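PDB 3RGC: possible periplasmic protein from Campylobacter jejuni, which acts as a SurA-like periplasmic chaperone and may also have peptidyl-prolyl cis-trans isomerase activity. Local coordinates for the interface of chains A and B. Coordinates in Å, arbitrary orientation; residue numbers count along the deposited sequence, not the author numbering. Chains: chain A/B, Possible periplasmic protein.

The interface of chains A and B. Residues chain A 129-131, 181-182; chain B 145-147.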
# COMPACT_ATOMS: atom_id res chain seq x y z
N LYS A 129 14.27 7.37 8.12
CA LYS A 129 13.60 7.55 6.84
C LYS A 129 14.17 6.64 5.74
O LYS A 129 13.76 6.75 4.57
CB LYS A 129 13.66 9.00 6.40
CG LYS A 129 13.02 9.93 7.38
CD LYS A 129 12.95 11.33 6.83
CE LYS A 129 12.46 12.27 7.92
NZ LYS A 129 11.21 11.75 8.54
N PHE A 130 15.10 5.76 6.10
CA PHE A 130 15.72 4.84 5.14
C PHE A 130 15.86 3.45 5.74
O PHE A 130 16.19 3.29 6.92
CB PHE A 130 17.09 5.35 4.71
CG PHE A 130 17.08 6.76 4.25
CD1 PHE A 130 16.75 7.07 2.95
CD2 PHE A 130 17.33 7.79 5.14
CE1 PHE A 130 16.71 8.39 2.53
CE2 PHE A 130 17.30 9.09 4.74
CZ PHE A 130 16.98 9.40 3.43
N THR A 131 15.61 2.45 4.92
CA THR A 131 15.63 1.10 5.44
C THR A 131 16.55 0.23 4.58
O THR A 131 17.09 0.68 3.57
CB THR A 131 14.22 0.53 5.50
OG1 THR A 131 14.26 -0.80 6.02
CG2 THR A 131 13.61 0.53 4.10
N SER A 181 15.02 -1.60 -1.44
CA SER A 181 14.67 -1.66 -0.03
C SER A 181 13.68 -0.56 0.36
O SER A 181 12.92 -0.74 1.30
CB SER A 181 15.91 -1.55 0.86
OG SER A 181 16.70 -2.71 0.79
N GLN A 182 13.73 0.59 -0.32
CA GLN A 182 12.83 1.70 0.01
C GLN A 182 11.43 1.53 -0.57
O GLN A 182 10.48 2.14 -0.09
CB GLN A 182 13.40 3.05 -0.48
CG GLN A 182 14.86 3.27 -0.22
CD GLN A 182 15.29 2.99 1.20
OE1 GLN A 182 14.61 3.36 2.16
NE2 GLN A 182 16.42 2.31 1.35
N ASN B 145 9.77 10.61 -0.30
CA ASN B 145 10.37 9.50 0.44
C ASN B 145 9.29 8.54 0.93
O ASN B 145 8.44 8.91 1.74
CB ASN B 145 11.17 10.05 1.62
CG ASN B 145 11.97 8.99 2.35
OD1 ASN B 145 11.57 7.83 2.45
ND2 ASN B 145 13.10 9.39 2.88
N PRO B 146 9.32 7.31 0.41
CA PRO B 146 8.28 6.33 0.73
C PRO B 146 8.40 5.84 2.17
O PRO B 146 7.39 5.53 2.79
CB PRO B 146 8.54 5.21 -0.29
CG PRO B 146 10.01 5.36 -0.66
CD PRO B 146 10.35 6.80 -0.50
N GLN B 147 9.61 5.80 2.70
CA GLN B 147 9.81 5.44 4.11
C GLN B 147 9.26 6.45 5.12
O GLN B 147 9.00 6.09 6.27
CB GLN B 147 11.29 5.16 4.41
CG GLN B 147 11.74 3.77 4.03
CD GLN B 147 10.72 2.72 4.40
OE1 GLN B 147 10.40 2.54 5.58
NE2 GLN B 147 10.18 2.04 3.39
O HOH W 1 13.30 5.90 1.47
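The methyl CG2 of A:Thr131 packs against the side chain of B:Gln147 at the apolar centre, 3.6 Å from the amide carbon CD. The two side chains cross at about a right angle. Both chains are copies of a SurA-like chaperone, and the patch is formed by the Cj1289-like C-terminal region of each. B:Asn145 and the first turn of the B helix 146-154 meet the ends of the A helix 174-182 and the 3-10 helix 127-129, and the loop that follows. B:Gln147 is bent at chi2 (-43°), which turns its amide toward A:Thr131 and A:Gln182. Its CG lies 3.4 Å from OE1 of A:Gln182, and the two amide planes are steeply inclined, 78° apart. CG of B:Pro146 rests 3.3 Å from the backbone O of A:Gln182. NE2 of B:Gln147 makes a weak hydrogen bond to that same carbonyl.

A:Gln182 is itself held within chain A. Its OE1 accepts the backbone N-H of A:Thr131 on a lone pair, and its NE2 donates to A:Thr131 O at 2.8 Å. This pairing fixes the rotation of the amide.

At the polar rim, ND2 of B:Asn145 donates to the backbone O of A:Lys129 at 3.2 Å. The acceptor lies close to the plane of the asparagine amide, but the donor is tilted 31° from the carbonyl plane. ND2 lies over one face of the A:Phe130 ring, towards its CE1-CZ side, 3.8 Å from CE1; the planes are inclined. OD1 of B:Asn145 accepts the backbone N-H of B:Gln147, which caps the helix start and orients the amide. A water links this OD1, at 2.8 Å, to A:Gln182 OE1 and A:Lys129 O. The structure alone does not show whether this pairing of chains occurs outside the crystal.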